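Local structure of ThiJ/PfpI family protein (3EWN) at residues E24-V36 and K53-D67. The protein is of unknown function but belongs to the DJ-1/PfpI family, whose class I glutaminase-like fold is shared by proteases, chaperones and glutamine amidotransferases. Residues are numbered along the deposited sequence; the frame is centred on the assembly and turned at random.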
ATOM      1  N   GLU A  24       1.897  -1.856 -21.819  1.00 10.32           N
ATOM      2  CA  GLU A  24       3.112  -1.916 -21.018  1.00 10.42           C
ATOM      3  C   GLU A  24       3.371  -3.285 -20.395  1.00  9.50           C
ATOM      4  O   GLU A  24       2.444  -3.997 -20.007  1.00 10.75           O
ATOM      5  CB  GLU A  24       3.070  -0.867 -19.897  1.00  8.42           C
ATOM      6  CG  GLU A  24       2.978   0.575 -20.381  1.00  9.64           C
ATOM      7  CD  GLU A  24       1.548   1.076 -20.502  1.00  9.50           C
ATOM      8  OE1 GLU A  24       0.604   0.259 -20.446  1.00 10.35           O
ATOM      9  OE2 GLU A  24       1.370   2.302 -20.658  1.00 11.79           O
ATOM     10  N   GLN A  25       4.649  -3.638 -20.310  1.00  8.73           N
ATOM     11  CA  GLN A  25       5.088  -4.890 -19.703  1.00  9.55           C
ATOM     12  C   GLN A  25       5.830  -4.421 -18.462  1.00  8.41           C
ATOM     13  O   GLN A  25       6.897  -3.822 -18.568  1.00  8.38           O
ATOM     14  CB  GLN A  25       6.049  -5.632 -20.632  1.00 12.65           C
ATOM     15  CG  GLN A  25       5.443  -6.010 -21.974  1.00 19.00           C
ATOM     16  CD  GLN A  25       4.251  -6.928 -21.829  1.00 21.55           C
ATOM     17  OE1 GLN A  25       4.316  -7.940 -21.131  1.00 24.64           O
ATOM     18  NE2 GLN A  25       3.151  -6.585 -22.496  1.00 24.73           N
ATOM     19  N   ILE A  26       5.270  -4.705 -17.293  1.00  8.24           N
ATOM     20  CA  ILE A  26       5.845  -4.248 -16.036  1.00  8.46           C
ATOM     21  C   ILE A  26       6.248  -5.392 -15.118  1.00  8.35           C
ATOM     22  O   ILE A  26       5.404  -6.187 -14.702  1.00  8.43           O
ATOM     23  CB  ILE A  26       4.822  -3.339 -15.305  1.00  8.68           C
ATOM     24  CG1 ILE A  26       4.478  -2.143 -16.200  1.00  9.68           C
ATOM     25  CG2 ILE A  26       5.373  -2.877 -13.968  1.00  9.00           C
ATOM     26  CD1 ILE A  26       3.255  -1.355 -15.758  1.00  9.20           C
ATOM     27  N   ALA A  27       7.538  -5.472 -14.800  1.00  8.11           N
ATOM     28  CA  ALA A  27       8.030  -6.523 -13.916  1.00  7.61           C
ATOM     29  C   ALA A  27       8.370  -5.945 -12.546  1.00  9.33           C
ATOM     30  O   ALA A  27       9.178  -5.022 -12.435  1.00  7.63           O
ATOM     31  CB  ALA A  27       9.265  -7.191 -14.523  1.00  8.46           C
HETATM   32  N   MSE A  28       7.753  -6.502 -11.507  1.00  7.90           N
HETATM   33  CA  MSE A  28       7.982  -6.050 -10.142  1.00  7.16           C
HETATM   34  C   MSE A  28       8.596  -7.178  -9.321  1.00  6.71           C
HETATM   35  O   MSE A  28       7.969  -8.208  -9.091  1.00  6.97           O
HETATM   36  CB  MSE A  28       6.658  -5.594  -9.525  1.00  7.67           C
HETATM   37  CG  MSE A  28       5.927  -4.546 -10.379  1.00  8.55           C
HETATM   38 SE   MSE A  28       4.274  -3.886  -9.641  1.00 15.39          SE
HETATM   39  CE  MSE A  28       4.968  -2.520  -8.502  1.00  7.28           C
ATOM     40  N   LEU A  29       9.837  -6.976  -8.894  1.00  5.67           N
ATOM     41  CA  LEU A  29      10.547  -7.967  -8.106  1.00  5.84           C
ATOM     42  C   LEU A  29       9.985  -8.069  -6.693  1.00  6.94           C
ATOM     43  O   LEU A  29       9.636  -7.060  -6.086  1.00  7.75           O
ATOM     44  CB  LEU A  29      12.033  -7.598  -8.022  1.00  6.87           C
ATOM     45  CG  LEU A  29      12.923  -8.475  -7.139  1.00  4.95           C
ATOM     46  CD1 LEU A  29      13.172  -9.813  -7.820  1.00  7.21           C
ATOM     47  CD2 LEU A  29      14.249  -7.758  -6.885  1.00  7.32           C
ATOM     48  N   VAL A  30       9.878  -9.293  -6.186  1.00  6.97           N
ATOM     49  CA  VAL A  30       9.426  -9.515  -4.815  1.00  6.21           C
ATOM     50  C   VAL A  30      10.399 -10.521  -4.222  1.00  7.07           C
ATOM     51  O   VAL A  30      10.975 -11.327  -4.946  1.00  7.07           O
ATOM     52  CB  VAL A  30       7.973 -10.072  -4.716  1.00  7.14           C
ATOM     53  CG1 VAL A  30       6.993  -9.044  -5.249  1.00  6.04           C
ATOM     54  CG2 VAL A  30       7.847 -11.402  -5.451  1.00  7.54           C
ATOM     55  N   TYR A  31      10.594 -10.461  -2.911  1.00  6.94           N
ATOM     56  CA  TYR A  31      11.519 -11.361  -2.239  1.00  6.60           C
ATOM     57  C   TYR A  31      11.180 -11.434  -0.763  1.00  8.37           C
ATOM     58  O   TYR A  31      10.490 -10.563  -0.233  1.00  8.44           O
ATOM     59  CB  TYR A  31      12.961 -10.870  -2.434  1.00  6.97           C
ATOM     60  CG  TYR A  31      13.176  -9.406  -2.106  1.00  5.02           C
ATOM     61  CD1 TYR A  31      13.349  -8.981  -0.789  1.00  4.72           C
ATOM     62  CD2 TYR A  31      13.193  -8.444  -3.113  1.00  6.62           C
ATOM     63  CE1 TYR A  31      13.535  -7.628  -0.483  1.00  3.79           C
ATOM     64  CE2 TYR A  31      13.375  -7.088  -2.818  1.00  6.52           C
ATOM     65  CZ  TYR A  31      13.546  -6.692  -1.503  1.00  5.49           C
ATOM     66  OH  TYR A  31      13.730  -5.364  -1.208  1.00  6.63           O
ATOM     67  N   PRO A  32      11.648 -12.486  -0.078  1.00  8.50           N
ATOM     68  CA  PRO A  32      11.358 -12.622   1.350  1.00  8.29           C
ATOM     69  C   PRO A  32      11.856 -11.414   2.135  1.00  7.35           C
ATOM     70  O   PRO A  32      12.957 -10.927   1.898  1.00  6.75           O
ATOM     71  CB  PRO A  32      12.104 -13.900   1.734  1.00  9.68           C
ATOM     72  CG  PRO A  32      12.095 -14.699   0.455  1.00  9.58           C
ATOM     73  CD  PRO A  32      12.413 -13.642  -0.576  1.00  8.58           C
ATOM     74  N   GLY A  33      11.034 -10.917   3.053  1.00  7.88           N
ATOM     75  CA  GLY A  33      11.459  -9.791   3.862  1.00  7.68           C
ATOM     76  C   GLY A  33      11.263  -8.407   3.277  1.00  8.27           C
ATOM     77  O   GLY A  33      11.649  -7.418   3.895  1.00  8.70           O
HETATM   78  N   MSE A  34      10.678  -8.319   2.090  1.00  7.25           N
HETATM   79  CA  MSE A  34      10.446  -7.009   1.494  1.00  6.84           C
HETATM   80  C   MSE A  34       9.390  -6.273   2.320  1.00  8.06           C
HETATM   81  O   MSE A  34       8.620  -6.901   3.044  1.00  8.37           O
HETATM   82  CB  MSE A  34       9.940  -7.166   0.064  1.00  8.24           C
HETATM   83  CG  MSE A  34       8.547  -7.775  -0.020  1.00  9.23           C
HETATM   84 SE   MSE A  34       7.884  -7.849  -1.808  1.00 16.53          SE
HETATM   85  CE  MSE A  34       6.349  -8.937  -1.497  1.00  9.94           C
ATOM     86  N   THR A  35       9.368  -4.946   2.227  1.00  6.97           N
ATOM     87  CA  THR A  35       8.372  -4.155   2.935  1.00  7.22           C
ATOM     88  C   THR A  35       7.246  -4.127   1.917  1.00  7.50           C
ATOM     89  O   THR A  35       7.385  -3.526   0.860  1.00  7.45           O
ATOM     90  CB  THR A  35       8.883  -2.722   3.218  1.00  7.27           C
ATOM     91  OG1 THR A  35      10.036  -2.790   4.068  1.00 10.17           O
ATOM     92  CG2 THR A  35       7.803  -1.894   3.908  1.00  9.16           C
ATOM     93  N   VAL A  36       6.130  -4.777   2.226  1.00  7.20           N
ATOM     94  CA  VAL A  36       5.045  -4.868   1.258  1.00  7.34           C
ATOM     95  C   VAL A  36       4.484  -3.548   0.730  1.00  6.42           C
ATOM     96  O   VAL A  36       4.128  -3.463  -0.445  1.00  6.29           O
ATOM     97  CB  VAL A  36       3.898  -5.781   1.786  1.00  7.19           C
ATOM     98  CG1 VAL A  36       3.052  -5.051   2.807  1.00  9.22           C
ATOM     99  CG2 VAL A  36       3.060  -6.279   0.621  1.00  9.21           C
ATOM    100  N   LYS A  53       0.374  -5.337 -18.566  1.00  9.95           N
ATOM    101  CA  LYS A  53       0.568  -6.646 -17.964  1.00 10.71           C
ATOM    102  C   LYS A  53       1.617  -6.507 -16.871  1.00 10.07           C
ATOM    103  O   LYS A  53       2.739  -6.078 -17.128  1.00 10.64           O
ATOM    104  CB  LYS A  53       1.035  -7.653 -19.015  1.00 13.12           C
ATOM    105  CG  LYS A  53       0.006  -7.898 -20.108  1.00 16.24           C
ATOM    106  CD  LYS A  53       0.492  -8.927 -21.106  1.00 20.79           C
ATOM    107  CE  LYS A  53      -0.559  -9.180 -22.178  1.00 23.76           C
ATOM    108  NZ  LYS A  53      -0.143 -10.273 -23.099  1.00 25.55           N
ATOM    109  N   ILE A  54       1.239  -6.854 -15.646  1.00  9.23           N
ATOM    110  CA  ILE A  54       2.159  -6.766 -14.516  1.00  9.18           C
ATOM    111  C   ILE A  54       2.639  -8.154 -14.108  1.00  9.58           C
ATOM    112  O   ILE A  54       1.836  -9.076 -13.949  1.00 10.72           O
ATOM    113  CB  ILE A  54       1.482  -6.111 -13.292  1.00  9.49           C
ATOM    114  CG1 ILE A  54       1.048  -4.686 -13.636  1.00  9.98           C
ATOM    115  CG2 ILE A  54       2.448  -6.093 -12.109  1.00 10.20           C
ATOM    116  CD1 ILE A  54       0.220  -4.020 -12.551  1.00  9.29           C
ATOM    117  N   TYR A  55       3.948  -8.301 -13.946  1.00  8.76           N
ATOM    118  CA  TYR A  55       4.532  -9.573 -13.542  1.00  9.05           C
ATOM    119  C   TYR A  55       5.145  -9.432 -12.151  1.00  8.77           C
ATOM    120  O   TYR A  55       5.955  -8.536 -11.917  1.00  7.94           O
ATOM    121  CB  TYR A  55       5.620  -9.986 -14.535  1.00  9.62           C
ATOM    122  CG  TYR A  55       5.145 -10.048 -15.968  1.00 11.34           C
ATOM    123  CD1 TYR A  55       4.520 -11.187 -16.467  1.00 11.98           C
ATOM    124  CD2 TYR A  55       5.290  -8.950 -16.815  1.00 12.56           C
ATOM    125  CE1 TYR A  55       4.046 -11.235 -17.782  1.00 12.55           C
ATOM    126  CE2 TYR A  55       4.819  -8.986 -18.132  1.00 13.00           C
ATOM    127  CZ  TYR A  55       4.199 -10.132 -18.605  1.00 13.08           C
ATOM    128  OH  TYR A  55       3.728 -10.174 -19.898  1.00 14.29           O
ATOM    129  N   ILE A  56       4.737 -10.301 -11.228  1.00  9.11           N
ATOM    130  CA  ILE A  56       5.276 -10.295  -9.870  1.00  8.03           C
ATOM    131  C   ILE A  56       6.374 -11.353  -9.935  1.00  8.24           C
ATOM    132  O   ILE A  56       6.105 -12.549  -9.857  1.00  8.34           O
ATOM    133  CB  ILE A  56       4.190 -10.683  -8.848  1.00  8.43           C
ATOM    134  CG1 ILE A  56       2.972  -9.769  -9.025  1.00  8.99           C
ATOM    135  CG2 ILE A  56       4.726 -10.559  -7.428  1.00  8.03           C
ATOM    136  CD1 ILE A  56       3.282  -8.272  -8.888  1.00 10.46           C
ATOM    137  N   VAL A  57       7.614 -10.891 -10.092  1.00  8.10           N
ATOM    138  CA  VAL A  57       8.765 -11.769 -10.267  1.00  7.78           C
ATOM    139  C   VAL A  57       9.585 -12.103  -9.033  1.00  8.42           C
ATOM    140  O   VAL A  57       9.934 -11.223  -8.248  1.00  8.51           O
ATOM    141  CB  VAL A  57       9.726 -11.167 -11.310  1.00  8.73           C
ATOM    142  CG1 VAL A  57      10.785 -12.182 -11.696  1.00  7.80           C
ATOM    143  CG2 VAL A  57       8.945 -10.709 -12.525  1.00  8.93           C
ATOM    144  N   ALA A  58       9.918 -13.382  -8.893  1.00  8.43           N
ATOM    145  CA  ALA A  58      10.723 -13.854  -7.770  1.00  9.17           C
ATOM    146  C   ALA A  58      11.633 -14.990  -8.218  1.00 10.76           C
ATOM    147  O   ALA A  58      11.500 -15.500  -9.331  1.00 10.77           O
ATOM    148  CB  ALA A  58       9.819 -14.326  -6.641  1.00  8.40           C
ATOM    149  N   LYS A  59      12.556 -15.386  -7.347  1.00 10.36           N
ATOM    150  CA  LYS A  59      13.493 -16.467  -7.650  1.00 13.89           C
ATOM    151  C   LYS A  59      12.726 -17.750  -7.977  1.00 15.24           C
ATOM    152  O   LYS A  59      13.165 -18.562  -8.794  1.00 17.51           O
ATOM    153  CB  LYS A  59      14.431 -16.687  -6.458  1.00 15.36           C
ATOM    154  CG  LYS A  59      15.700 -17.469  -6.770  1.00 19.99           C
ATOM    155  CD  LYS A  59      16.695 -17.370  -5.618  1.00 22.75           C
ATOM    156  CE  LYS A  59      18.005 -18.063  -5.958  1.00 27.09           C
ATOM    157  NZ  LYS A  59      19.026 -17.902  -4.886  1.00 27.97           N
ATOM    158  N   SER A  60      11.579 -17.928  -7.329  1.00 15.61           N
ATOM    159  CA  SER A  60      10.730 -19.090  -7.566  1.00 15.90           C
ATOM    160  C   SER A  60       9.283 -18.656  -7.375  1.00 15.48           C
ATOM    161  O   SER A  60       9.022 -17.511  -7.002  1.00 12.97           O
ATOM    162  CB  SER A  60      11.071 -20.219  -6.594  1.00 19.47           C
ATOM    163  OG  SER A  60      12.413 -20.644  -6.757  1.00 26.12           O
ATOM    164  N   LEU A  61       8.341 -19.557  -7.626  1.00 12.66           N
ATOM    165  CA  LEU A  61       6.935 -19.206  -7.480  1.00 13.27           C
ATOM    166  C   LEU A  61       6.393 -19.403  -6.069  1.00 12.84           C
ATOM    167  O   LEU A  61       5.222 -19.138  -5.810  1.00 13.29           O
ATOM    168  CB  LEU A  61       6.082 -19.985  -8.486  1.00 14.03           C
ATOM    169  CG  LEU A  61       6.307 -19.640  -9.966  1.00 14.87           C
ATOM    170  CD1 LEU A  61       5.368 -20.466 -10.828  1.00 15.54           C
ATOM    171  CD2 LEU A  61       6.062 -18.153 -10.206  1.00 14.00           C
ATOM    172  N   ASP A  62       7.236 -19.868  -5.153  1.00 12.47           N
ATOM    173  CA  ASP A  62       6.780 -20.054  -3.780  1.00 13.19           C
ATOM    174  C   ASP A  62       6.410 -18.686  -3.208  1.00 12.22           C
ATOM    175  O   ASP A  62       7.034 -17.675  -3.533  1.00 11.39           O
ATOM    176  CB  ASP A  62       7.876 -20.683  -2.912  1.00 15.88           C
ATOM    177  CG  ASP A  62       8.327 -22.037  -3.425  1.00 19.79           C
ATOM    178  OD1 ASP A  62       7.467 -22.914  -3.635  1.00 22.57           O
ATOM    179  OD2 ASP A  62       9.546 -22.225  -3.612  1.00 25.32           O
ATOM    180  N   PRO A  63       5.375 -18.634  -2.361  1.00 12.19           N
ATOM    181  CA  PRO A  63       4.953 -17.366  -1.759  1.00 11.94           C
ATOM    182  C   PRO A  63       6.094 -16.750  -0.953  1.00 11.10           C
ATOM    183  O   PRO A  63       6.868 -17.468  -0.326  1.00 12.06           O
ATOM    184  CB  PRO A  63       3.787 -17.786  -0.868  1.00 13.55           C
ATOM    185  CG  PRO A  63       3.204 -18.950  -1.611  1.00 14.98           C
ATOM    186  CD  PRO A  63       4.433 -19.717  -2.026  1.00 13.67           C
ATOM    187  N   VAL A  64       6.207 -15.424  -0.987  1.00  9.91           N
ATOM    188  CA  VAL A  64       7.248 -14.730  -0.238  1.00  9.78           C
ATOM    189  C   VAL A  64       6.570 -13.954   0.884  1.00 10.21           C
ATOM    190  O   VAL A  64       5.542 -13.313   0.668  1.00  9.82           O
ATOM    191  CB  VAL A  64       8.037 -13.745  -1.133  1.00 10.32           C
ATOM    192  CG1 VAL A  64       8.808 -14.519  -2.194  1.00 11.58           C
ATOM    193  CG2 VAL A  64       7.090 -12.746  -1.782  1.00 13.16           C
ATOM    194  N   THR A  65       7.132 -14.033   2.085  1.00  9.08           N
ATOM    195  CA  THR A  65       6.555 -13.347   3.232  1.00  9.46           C
ATOM    196  C   THR A  65       7.263 -12.026   3.506  1.00  8.32           C
ATOM    197  O   THR A  65       8.488 -11.982   3.619  1.00  8.75           O
ATOM    198  CB  THR A  65       6.624 -14.229   4.492  1.00  9.95           C
ATOM    199  OG1 THR A  65       5.960 -15.476   4.235  1.00 11.41           O
ATOM    200  CG2 THR A  65       5.948 -13.525   5.664  1.00 10.71           C
ATOM    201  N   SER A  66       6.481 -10.956   3.616  1.00  8.30           N
ATOM    202  CA  SER A  66       7.028  -9.622   3.858  1.00  8.32           C
ATOM    203  C   SER A  66       7.621  -9.471   5.252  1.00  8.67           C
ATOM    204  O   SER A  66       7.486 -10.358   6.094  1.00  9.85           O
ATOM    205  CB  SER A  66       5.947  -8.558   3.643  1.00  7.58           C
ATOM    206  OG  SER A  66       5.033  -8.512   4.726  1.00  9.12           O
ATOM    207  N   ASP A  67       8.272  -8.335   5.493  1.00  7.96           N
ATOM    208  CA  ASP A  67       8.897  -8.088   6.785  1.00 10.03           C
ATOM    209  C   ASP A  67       7.880  -7.940   7.911  1.00 11.73           C
ATOM    210  O   ASP A  67       8.251  -7.894   9.088  1.00 13.42           O
ATOM    211  CB  ASP A  67       9.831  -6.864   6.717  1.00  9.79           C
ATOM    212  CG  ASP A  67       9.112  -5.566   6.364  1.00 12.01           C
ATOM    213  OD1 ASP A  67       7.867  -5.548   6.260  1.00 12.49           O
ATOM    214  OD2 ASP A  67       9.819  -4.544   6.196  1.00 13.75           O
TER
HETATM  215  O   HOH W   1      12.895 -13.464  -5.078  1.00 10.22           O
HETATM  216  O   HOH W   2       5.488  -5.881   5.264  1.00  9.10           O
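The Tyr55 ring receives Gln25 at its edge: OE1 lies in the ring plane and accepts a hydrogen bond from Tyr55 OH at 2.6 Å. Amide and ring planes stand 45° apart. Gln25 is bent at chi2 (-61°), which folds its amide over toward the neighbouring strand, where the side chain also lies alongside that of Lys53, NE2 3.8 Å from Lys53 CD. Pro82 touches the same tyrosine from a loop, while one face of the Tyr31 ring is covered near its rim by CB of Met34.

Beneath Gln25 and Tyr55, strands 25-29 and 53-58 pair in parallel. Their ladder runs from Lys53 N on Glu24 O to Val30 N on Val57 O; Val57 N meets Met28 O from above the carbonyl plane. On the face of Ile26 and Met28, the selenium of Met28 rests 3.8 Å from Ile54 CG2. Farther along, Val30 CG1 presses tightly on Ile56 CG2 at 3.5 Å, and Val64 CG2 touches both Val30 CG2 and Met34 CE.

Past the strands, the type II turn from Tyr31 to Met34, closed by Met34 N on Tyr31 O, is tied to 64-67 by Gly33 N on Thr65 O (2.8 Å) and Asp67 N on Met34 O. Thr35 OG1 donates to Asp67 OD2 from above the carboxylate plane, and a water links Asp67 OD1 with Val36 N and Ser66 OG, which Leu70 N also grips. With helix 36-46, the two strands form the first beta-alpha-beta crossover of the DJ-1/PfpI fold.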